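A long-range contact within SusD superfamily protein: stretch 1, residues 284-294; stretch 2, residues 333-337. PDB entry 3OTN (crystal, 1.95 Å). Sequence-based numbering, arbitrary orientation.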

# COMPACT_ATOMS: atom_id res chain seq x y z
N SER A 284 10.98 12.61 6.48
CA SER A 284 10.55 11.47 7.34
C SER A 284 10.76 10.07 6.73
O SER A 284 10.65 9.05 7.44
N LEU A 285 10.94 10.01 5.41
CA LEU A 285 11.17 8.75 4.72
C LEU A 285 12.29 8.93 3.70
O LEU A 285 12.15 9.63 2.68
N ILE A 286 13.43 8.35 4.03
CA ILE A 286 14.67 8.53 3.32
C ILE A 286 15.12 7.12 2.93
O ILE A 286 15.16 6.25 3.79
N PRO A 287 15.48 6.89 1.64
CA PRO A 287 15.94 5.55 1.27
C PRO A 287 17.34 5.30 1.81
O PRO A 287 18.10 6.24 1.99
N THR A 288 17.67 4.05 2.08
CA THR A 288 19.03 3.73 2.48
C THR A 288 19.93 3.75 1.26
O THR A 288 19.53 3.36 0.16
N LYS A 289 21.16 4.20 1.48
CA LYS A 289 22.24 4.08 0.50
C LYS A 289 22.40 2.63 0.02
O LYS A 289 22.56 2.39 -1.15
N GLU A 290 22.31 1.66 0.94
CA GLU A 290 22.45 0.21 0.63
C GLU A 290 21.37 -0.34 -0.31
O GLU A 290 21.66 -1.15 -1.20
N PHE A 291 20.12 0.11 -0.14
CA PHE A 291 19.08 -0.27 -1.07
C PHE A 291 19.27 0.36 -2.42
O PHE A 291 19.13 -0.32 -3.45
N VAL A 292 19.58 1.66 -2.45
CA VAL A 292 19.76 2.34 -3.73
C VAL A 292 20.88 1.67 -4.51
O VAL A 292 20.75 1.40 -5.72
N GLU A 293 21.97 1.33 -3.82
CA GLU A 293 23.15 0.75 -4.48
C GLU A 293 22.98 -0.75 -4.82
O GLU A 293 23.86 -1.30 -5.44
N SER A 294 21.85 -1.36 -4.42
CA SER A 294 21.54 -2.78 -4.73
C SER A 294 20.90 -3.03 -6.10
O SER A 294 20.80 -4.18 -6.52
N GLY A 333 23.15 13.17 -0.49
CA GLY A 333 22.56 11.87 -0.17
C GLY A 333 21.50 11.51 -1.18
O GLY A 333 21.11 12.36 -1.99
N TYR A 334 21.01 10.28 -1.12
CA TYR A 334 19.87 9.89 -1.94
C TYR A 334 18.55 10.25 -1.25
O TYR A 334 18.38 10.04 -0.05
N TYR A 335 17.62 10.77 -2.03
CA TYR A 335 16.25 11.00 -1.59
C TYR A 335 15.28 10.42 -2.61
O TYR A 335 15.63 10.27 -3.80
N ILE A 336 14.09 10.07 -2.14
CA ILE A 336 13.04 9.56 -3.01
C ILE A 336 12.42 10.67 -3.84
O ILE A 336 11.87 11.62 -3.30
N TYR A 337 12.54 10.52 -5.15
CA TYR A 337 11.96 11.39 -6.17
C TYR A 337 10.72 10.78 -6.82
O TYR A 337 10.00 11.47 -7.55

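Two strands that lie side by side need not be joined by direct backbone hydrogen bonds; side chains and a few well-placed waters can do the work instead. The contact between residues 284-294 and 333-337 of this SusD superfamily protein illustrates the point. At its centre sits Pro287, whose CA-to-CB bond points toward the second stretch and whose ring, puckered C-gamma endo, rests against the backbone of the opposing strand. Its CD lies 3.4 Å from Tyr334 O and 3.8 Å from Tyr335 CA, and the same atom reaches Ile336 CG1 at 3.9 Å, while Pro287 CG meets Tyr334 CB at 4.1 Å. Having no amide hydrogen, a proline cannot donate a backbone hydrogen bond across such a gap, and here its ring fills the space with apolar contacts.

The neighbouring isoleucines extend this centre by the reach of their side chains. Ile286 leaves its backbone sideways, but its m, m rotamer brings CD1 to 3.6 Å from Tyr335 CE1, at the edge of that ring. Tyr335 itself starts away from the first stretch; with chi1 in m, its ring nevertheless comes back within reach, and its hydroxyl is hydrogen-bonded elsewhere in the structure. Ile336, with chi1 in m and chi2 off the usual wells at 149°, also sets out sideways, and its CD1 approaches Leu285 O at 4.0 Å.

Two waters complete the fit between the strands. One donates to Leu285 O (2.7 Å from the water oxygen) and accepts from Ile336 N (2.8 Å), so both backbone groups are satisfied without touching. The other donates to Pro287 O and to Tyr334 O, each 3.0 Å from its oxygen; two carbonyls cannot bond to each other, and a water with two hydrogens reconciles them.

Farther out, Tyr334 points toward the first stretch with chi1 in m and lays its ring beside the helix that follows Thr288. Val292, in the t rotamer, places CG1 3.6 Å from the centroid of the Tyr334 ring, almost exactly on the ring normal, a CH-pi contact over the face. Lys289 CA lies at the ring edge, 4.0 Å from Tyr334 CD2. The phenol thus carries the contact from apolar to polar: Tyr334 OH donates to Glu293 OE2 at 3.0 Å. Glu293, extended by chi1 m and chi2 t, also forms a salt bridge through its OE1, 3.0 Å from Lys289 NZ. One carboxylate thereby links the tyrosine to the exposed lysine.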

# COMPACT_ATOMS: atom_id res chain seq x y z
CB SER A 284 9.05 11.53 7.64
OG SER A 284 8.65 12.73 8.20
CB LEU A 285 9.90 8.21 4.07
CG LEU A 285 9.90 6.71 3.72
CD1 LEU A 285 10.03 5.81 4.97
CD2 LEU A 285 8.60 6.37 2.98
CB ILE A 286 15.70 9.15 4.29
CG1 ILE A 286 15.15 10.44 4.93
CG2 ILE A 286 17.06 9.43 3.56
CD1 ILE A 286 14.78 11.52 3.93
CB PRO A 287 15.95 5.62 -0.25
CG PRO A 287 16.35 7.05 -0.55
CD PRO A 287 15.77 7.88 0.58
CB THR A 288 19.15 2.37 3.17
OG1 THR A 288 18.75 1.34 2.27
CG2 THR A 288 18.35 2.33 4.42
CB LYS A 289 23.54 4.61 1.15
CG LYS A 289 24.87 4.30 0.43
CD LYS A 289 26.08 4.67 1.35
CE LYS A 289 27.29 3.73 1.12
NZ LYS A 289 27.98 3.96 -0.17
CB GLU A 290 22.45 -0.65 1.92
CG GLU A 290 23.67 -0.45 2.85
CD GLU A 290 23.52 0.72 3.84
OE1 GLU A 290 22.57 1.56 3.70
OE2 GLU A 290 24.37 0.81 4.74
CB PHE A 291 17.69 0.06 -0.55
CG PHE A 291 16.58 -0.38 -1.47
CD1 PHE A 291 16.45 -1.71 -1.84
CD2 PHE A 291 15.68 0.55 -2.00
CE1 PHE A 291 15.42 -2.13 -2.70
CE2 PHE A 291 14.66 0.15 -2.86
CZ PHE A 291 14.52 -1.20 -3.21
CB VAL A 292 20.01 3.85 -3.52
CG1 VAL A 292 20.46 4.52 -4.84
CG2 VAL A 292 18.73 4.52 -2.96
CB GLU A 293 24.41 1.05 -3.66
CG GLU A 293 24.62 2.58 -3.64
CD GLU A 293 25.83 3.08 -2.88
OE1 GLU A 293 26.48 2.27 -2.20
OE2 GLU A 293 26.10 4.30 -3.01
CB SER A 294 20.61 -3.38 -3.65
OG SER A 294 19.27 -2.95 -3.73
CB TYR A 334 19.88 8.39 -2.23
CG TYR A 334 21.16 7.89 -2.89
CD1 TYR A 334 21.49 8.27 -4.18
CD2 TYR A 334 21.97 6.95 -2.24
CE1 TYR A 334 22.65 7.77 -4.81
CE2 TYR A 334 23.12 6.46 -2.84
CZ TYR A 334 23.46 6.85 -4.13
OH TYR A 334 24.61 6.33 -4.70
CB TYR A 335 16.02 12.48 -1.39
CG TYR A 335 16.86 13.02 -0.26
CD1 TYR A 335 16.37 13.03 1.05
CD2 TYR A 335 18.18 13.46 -0.48
CE1 TYR A 335 17.16 13.48 2.12
CE2 TYR A 335 18.98 13.92 0.59
CZ TYR A 335 18.46 13.93 1.88
OH TYR A 335 19.22 14.39 2.93
CB ILE A 336 11.98 8.78 -2.23
CG1 ILE A 336 12.60 7.50 -1.64
CG2 ILE A 336 10.83 8.41 -3.22
CD1 ILE A 336 11.99 7.00 -0.30
CB TYR A 337 13.00 11.62 -7.29
CG TYR A 337 12.80 12.84 -8.14
CD1 TYR A 337 12.89 14.13 -7.60
CD2 TYR A 337 12.52 12.73 -9.52
CE1 TYR A 337 12.72 15.27 -8.41
CE2 TYR A 337 12.34 13.88 -10.31
CZ TYR A 337 12.46 15.14 -9.75
OH TYR A 337 12.29 16.26 -10.54
O HOH W 1 13.36 10.66 0.53
O HOH W 2 20.06 8.46 1.83